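Acetone carboxylase alpha subunit (Xanthobacter autotrophicus Py2, PDB 5M45) belongs to a metal-containing multi-subunit assembly and carries a hydantoinase B/oxoprolinase family region. Local coordinates at residues 87-92 / 478-483; 70-75 / 104-109. One frame throughout, in Å; residues are numbered along the deposited sequence.

Interaction 1 of 2, residues 87-92 / 478-483; sequences EGELCF and IWNPEG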
loop_
_atom_site.group_PDB
_atom_site.type_symbol
_atom_site.label_atom_id
_atom_site.label_comp_id
_atom_site.label_asym_id
_atom_site.label_seq_id
_atom_site.Cartn_x
_atom_site.Cartn_y
_atom_site.Cartn_z
ATOM N N GLU A 87 19.050 -10.526 17.885
ATOM C CA GLU A 87 18.251 -11.765 17.847
ATOM C C GLU A 87 18.518 -12.703 16.649
ATOM O O GLU A 87 18.209 -13.884 16.733
ATOM C CB GLU A 87 16.758 -11.470 17.862
ATOM C CG GLU A 87 16.094 -11.499 19.221
ATOM C CD GLU A 87 16.658 -10.463 20.093
ATOM O OE1 GLU A 87 17.462 -10.891 20.972
ATOM O OE2 GLU A 87 16.336 -9.247 19.817
ATOM N N GLY A 88 19.031 -12.176 15.534
ATOM C CA GLY A 88 19.340 -13.008 14.386
ATOM C C GLY A 88 18.120 -13.513 13.609
ATOM O O GLY A 88 18.167 -14.622 13.032
ATOM N N GLU A 89 17.061 -12.703 13.549
ATOM C CA GLU A 89 15.850 -13.068 12.764
ATOM C C GLU A 89 16.052 -12.726 11.280
ATOM O O GLU A 89 15.467 -11.774 10.743
ATOM C CB GLU A 89 14.566 -12.462 13.356
ATOM C CG GLU A 89 14.404 -12.563 14.885
ATOM C CD GLU A 89 14.598 -13.937 15.497
ATOM O OE1 GLU A 89 14.659 -14.020 16.743
ATOM O OE2 GLU A 89 14.668 -14.975 14.758
ATOM N N LEU A 90 16.966 -13.481 10.659
ATOM C CA LEU A 90 17.308 -13.393 9.235
ATOM C C LEU A 90 17.762 -14.772 8.759
ATOM O O LEU A 90 18.036 -15.652 9.577
ATOM C CB LEU A 90 18.379 -12.310 8.938
ATOM C CG LEU A 90 19.853 -12.587 9.234
ATOM C CD1 LEU A 90 20.749 -11.538 8.574
ATOM C CD2 LEU A 90 20.135 -12.686 10.727
ATOM N N CYS A 91 17.819 -14.943 7.443
ATOM C CA CYS A 91 18.191 -16.253 6.824
ATOM C C CYS A 91 18.684 -16.018 5.396
ATOM O O CYS A 91 18.132 -15.169 4.688
ATOM C CB CYS A 91 16.987 -17.176 6.831
ATOM S SG CYS A 91 17.175 -18.812 6.087
ATOM N N PHE A 92 19.710 -16.770 4.983
ATOM C CA PHE A 92 20.193 -16.799 3.595
ATOM C C PHE A 92 20.213 -18.231 3.051
ATOM O O PHE A 92 20.646 -19.169 3.755
ATOM C CB PHE A 92 21.596 -16.197 3.477
ATOM C CG PHE A 92 21.633 -14.713 3.766
ATOM C CD1 PHE A 92 21.265 -13.788 2.786
ATOM C CD2 PHE A 92 21.988 -14.240 5.019
ATOM C CE1 PHE A 92 21.270 -12.426 3.056
ATOM C CE2 PHE A 92 22.014 -12.874 5.287
ATOM C CZ PHE A 92 21.648 -11.970 4.314
ATOM N N ILE A 478 8.888 -22.026 17.964
ATOM C CA ILE A 478 8.795 -22.999 16.827
ATOM C C ILE A 478 9.462 -22.485 15.525
ATOM O O ILE A 478 10.082 -23.262 14.822
ATOM C CB ILE A 478 7.341 -23.448 16.582
ATOM C CG1 ILE A 478 7.249 -24.575 15.528
ATOM C CG2 ILE A 478 6.446 -22.301 16.147
ATOM C CD1 ILE A 478 7.991 -25.838 15.917
ATOM N N TRP A 479 9.360 -21.182 15.251
ATOM C CA TRP A 479 9.944 -20.577 14.044
ATOM C C TRP A 479 11.458 -20.260 14.125
ATOM O O TRP A 479 12.050 -19.797 13.140
ATOM C CB TRP A 479 9.127 -19.319 13.568
ATOM C CG TRP A 479 8.607 -18.445 14.655
ATOM C CD1 TRP A 479 7.319 -18.408 15.125
ATOM C CD2 TRP A 479 9.344 -17.527 15.464
ATOM N NE1 TRP A 479 7.203 -17.520 16.151
ATOM C CE2 TRP A 479 8.425 -16.947 16.385
ATOM C CE3 TRP A 479 10.679 -17.101 15.475
ATOM C CZ2 TRP A 479 8.805 -16.002 17.326
ATOM C CZ3 TRP A 479 11.068 -16.156 16.423
ATOM C CH2 TRP A 479 10.127 -15.608 17.325
ATOM N N ASN A 480 12.088 -20.454 15.290
ATOM C CA ASN A 480 13.542 -20.349 15.456
ATOM C C ASN A 480 13.952 -20.987 16.796
ATOM O O ASN A 480 13.715 -20.371 17.902
ATOM C CB ASN A 480 14.050 -18.874 15.397
ATOM C CG ASN A 480 15.593 -18.781 15.414
ATOM O OD1 ASN A 480 16.322 -19.792 15.648
ATOM N ND2 ASN A 480 16.113 -17.571 15.169
ATOM N N PRO A 481 14.545 -22.205 16.756
ATOM C CA PRO A 481 14.922 -22.877 18.000
ATOM C C PRO A 481 16.109 -22.217 18.751
ATOM O O PRO A 481 16.317 -22.529 19.949
ATOM C CB PRO A 481 15.235 -24.317 17.525
ATOM C CG PRO A 481 15.776 -24.129 16.125
ATOM C CD PRO A 481 14.952 -22.983 15.567
ATOM N N GLU A 482 16.884 -21.351 18.071
ATOM C CA GLU A 482 17.969 -20.587 18.726
ATOM C C GLU A 482 17.400 -19.344 19.412
ATOM O O GLU A 482 17.584 -18.206 18.965
ATOM C CB GLU A 482 19.087 -20.223 17.721
ATOM C CG GLU A 482 19.828 -21.419 17.185
ATOM C CD GLU A 482 20.847 -21.076 16.076
ATOM O OE1 GLU A 482 21.979 -20.604 16.372
ATOM O OE2 GLU A 482 20.527 -21.299 14.883
ATOM N N GLY A 483 16.679 -19.554 20.515
ATOM C CA GLY A 483 15.993 -18.446 21.178
ATOM C C GLY A 483 16.973 -17.428 21.786
ATOM O O GLY A 483 18.116 -17.759 22.173
HETATM O O HOH W 1 18.625 -16.417 16.255
HETATM O O HOH W 2 15.399 -16.163 18.131
#

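Interaction 2 of 2, residues 70-75 / 104-109; sequences DARETA and TSTGII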
loop_
_atom_site.group_PDB
_atom_site.type_symbol
_atom_site.label_atom_id
_atom_site.label_comp_id
_atom_site.label_asym_id
_atom_site.label_seq_id
_atom_site.Cartn_x
_atom_site.Cartn_y
_atom_site.Cartn_z
ATOM N N ASP A 70 28.183 -18.076 7.141
ATOM C CA ASP A 70 28.987 -16.880 7.265
ATOM C C ASP A 70 28.251 -15.614 6.775
ATOM O O ASP A 70 28.417 -14.538 7.373
ATOM C CB ASP A 70 30.318 -17.016 6.527
ATOM C CG ASP A 70 31.199 -15.739 6.657
ATOM O OD1 ASP A 70 31.591 -15.382 7.779
ATOM O OD2 ASP A 70 31.447 -15.083 5.618
ATOM N N ALA A 71 27.458 -15.739 5.720
ATOM C CA ALA A 71 26.658 -14.601 5.255
ATOM C C ALA A 71 25.694 -14.084 6.351
ATOM O O ALA A 71 25.631 -12.860 6.606
ATOM C CB ALA A 71 25.886 -14.980 4.007
ATOM N N ARG A 72 24.987 -14.997 7.017
ATOM C CA ARG A 72 24.104 -14.600 8.104
ATOM C C ARG A 72 24.872 -13.958 9.286
ATOM O O ARG A 72 24.498 -12.886 9.788
ATOM C CB ARG A 72 23.275 -15.797 8.586
ATOM C CG ARG A 72 22.446 -15.522 9.842
ATOM C CD ARG A 72 21.350 -16.556 9.981
ATOM N NE ARG A 72 20.591 -16.432 11.222
ATOM C CZ ARG A 72 20.955 -16.932 12.403
ATOM N NH1 ARG A 72 22.098 -17.626 12.537
ATOM N NH2 ARG A 72 20.171 -16.769 13.452
ATOM N N GLU A 73 25.937 -14.624 9.732
ATOM C CA GLU A 73 26.721 -14.160 10.880
ATOM C C GLU A 73 27.350 -12.773 10.639
ATOM O O GLU A 73 27.391 -11.936 11.548
ATOM C CB GLU A 73 27.798 -15.229 11.227
ATOM C CG GLU A 73 28.848 -14.844 12.283
ATOM C CD GLU A 73 28.304 -14.739 13.703
ATOM O OE1 GLU A 73 27.195 -15.242 13.972
ATOM O OE2 GLU A 73 29.059 -14.192 14.580
ATOM N N THR A 74 27.823 -12.531 9.416
ATOM C CA THR A 74 28.494 -11.273 9.048
ATOM C C THR A 74 27.524 -10.146 8.684
ATOM O O THR A 74 27.636 -9.027 9.210
ATOM C CB THR A 74 29.457 -11.546 7.863
ATOM O OG1 THR A 74 30.421 -12.497 8.303
ATOM C CG2 THR A 74 30.192 -10.297 7.384
ATOM N N ALA A 75 26.574 -10.412 7.773
ATOM C CA ALA A 75 25.702 -9.358 7.287
ATOM C C ALA A 75 24.793 -8.763 8.362
ATOM O O ALA A 75 24.439 -7.611 8.270
ATOM C CB ALA A 75 24.861 -9.839 6.126
ATOM N N THR A 104 21.249 -23.964 3.398
ATOM C CA THR A 104 20.767 -22.748 4.067
ATOM C C THR A 104 21.541 -22.451 5.344
ATOM O O THR A 104 22.043 -23.355 5.987
ATOM C CB THR A 104 19.231 -22.871 4.354
ATOM O OG1 THR A 104 18.700 -21.663 4.874
ATOM C CG2 THR A 104 18.940 -23.996 5.303
ATOM N N SER A 105 21.607 -21.175 5.727
ATOM C CA SER A 105 21.951 -20.813 7.126
ATOM C C SER A 105 20.833 -21.307 8.064
ATOM O O SER A 105 19.773 -21.686 7.588
ATOM C CB SER A 105 22.099 -19.278 7.284
ATOM O OG SER A 105 20.842 -18.608 7.205
ATOM N N THR A 106 21.058 -21.239 9.376
ATOM C CA THR A 106 19.993 -21.381 10.362
ATOM C C THR A 106 19.263 -20.027 10.487
ATOM O O THR A 106 19.414 -19.175 9.618
ATOM C CB THR A 106 20.498 -21.971 11.719
ATOM O OG1 THR A 106 21.418 -21.064 12.345
ATOM C CG2 THR A 106 21.215 -23.287 11.513
ATOM N N GLY A 107 18.474 -19.829 11.549
ATOM C CA GLY A 107 17.670 -18.616 11.728
ATOM C C GLY A 107 16.211 -18.870 11.313
ATOM O O GLY A 107 15.661 -19.918 11.633
ATOM N N ILE A 108 15.593 -17.918 10.588
ATOM C CA ILE A 108 14.161 -18.013 10.247
ATOM C C ILE A 108 13.939 -18.823 8.975
ATOM O O ILE A 108 13.545 -18.270 7.890
ATOM C CB ILE A 108 13.425 -16.640 10.246
ATOM C CG1 ILE A 108 14.170 -15.547 9.444
ATOM C CG2 ILE A 108 13.226 -16.182 11.708
ATOM C CD1 ILE A 108 13.336 -14.303 9.190
ATOM N N ILE A 109 14.137 -20.132 9.100
ATOM C CA ILE A 109 14.276 -20.998 7.933
ATOM C C ILE A 109 12.959 -21.424 7.311
ATOM O O ILE A 109 12.982 -22.121 6.311
ATOM C CB ILE A 109 15.198 -22.233 8.183
ATOM C CG1 ILE A 109 14.598 -23.206 9.201
ATOM C CG2 ILE A 109 16.603 -21.783 8.565
ATOM C CD1 ILE A 109 15.416 -24.473 9.359
HETATM O O HOH W 3 23.316 -19.587 14.043
#

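Interaction 1 of 2, residues 87-92 / 478-483
An Asx turn in the loop before helix 488-494 presents the side-chain amide of Asn480 to Glu89, which stands at the entry to strand 90-95. Asn480 ND2 donates to Glu89 OE2 over 3.0 Å along a nearly straight path, with an N-H...O angle of 166°. The acceptor lies in the amide plane of Asn480, whereas the amide meets the syn side of the carboxylate somewhat out of plane, and the two flat groups stand almost perpendicular. The bend at chi2 (-51°) turns the carboxylate of Glu89 toward the loop. Asparagine suits its place because its amide works at both ends: while ND2 faces the carboxylate, OD1 accepts from Glu482 N at 2.9 Å and closes the turn.

Beside the bond, Trp479 brings the edge of its six-membered ring to the same carboxylate, CZ3 lying 4.1 Å from Glu89 OE2, with the planes about at right angles. The indole nitrogen is used in a different direction, on Thr435, and the ring also meets Trp401. Gly88, where the chain first departs from helical backbone angles after helix 82-85, has positive phi, a conformation that glycine adopts with little strain, which is consistent with the chain turning here toward strand 90-95.

Water completes the buried polar seam. One molecule gives a proton to Glu87 O at 2.6 Å and accepts from Asn480 ND2 at 3.0 Å, so that ND2 serves both a carboxylate and a water. A second lies within 2.7 Å of Glu89 OE1. The side chain of Glu89 lies about 7 Å from the bound manganese ion. The arrangement is that of an Asx turn whose side-chain NH2 ties a loop to the start of a β-strand.

Interaction 2 of 2, residues 70-75 / 104-109
Arg72 sends CG anti to the main-chain nitrogen (chi1 173°) and keeps the chain extended as far as NE, so its guanidinium is carried off helix 54-75 to the loop 104-109, just beyond edge strand 101-104 of the antiparallel sheet. This is a helix-to-loop contact in which Arg72 alone, of residues 70-75, meets the loop. Its aliphatic part lies against Ser105, with Arg72 CB 3.9 Å from Ser105 CB, and Arg72 CD comes 3.3 Å from Thr106 O.

Farther out, the guanidinium lays one face over the peptide between Thr106 and Gly107. Gly107 N sits 3.8 Å above the plane, over its centre, and Gly107 CA approaches to 3.6 Å from Arg72 NH2. Glycine suits this place, because a beta carbon would collide with Arg72 NE and, at these backbone angles, with the carbonyl oxygen of Thr106.

With a face over the peptide, the guanidinium donates from its rim instead: NH2 bonds to Gly88 O, and NE makes a weak bond to Leu90 O. Arginine fits because it combines a long apolar stem with a planar head that can cover a peptide and still donate around its rim.

The loop supplies its own bracing. Ser105 OG, which also meets Phe92 N, donates to Thr106 O at 2.9 Å, in the carbonyl plane and on a lone pair. Thr106 OG1 bonds to Glu482. A water links the two segments, accepting from Arg72 NH1 at 2.8 Å and donating to Thr106 OG1 at 2.9 Å.

The two contacts lie side by side, their centres about 9 Å apart, and both fall within the hydantoinase B/oxoprolinase range. Along the chain their segments alternate: 70-75, 87-92, 104-109, then 478-483, nearly four hundred residues after strand 90-95. That strand and its neighbour 101-104 form one end of the seven-stranded antiparallel sheet and belong to interactions 1 and 2 respectively. The contacts are joined directly, through the guanidinium of Arg72 and the hydroxyl of Thr106. Helix 54-75, the sheet end and the distant loop thus form one polar network, partly covered by the chain of another protein in the assembly, with the manganese ion nearby.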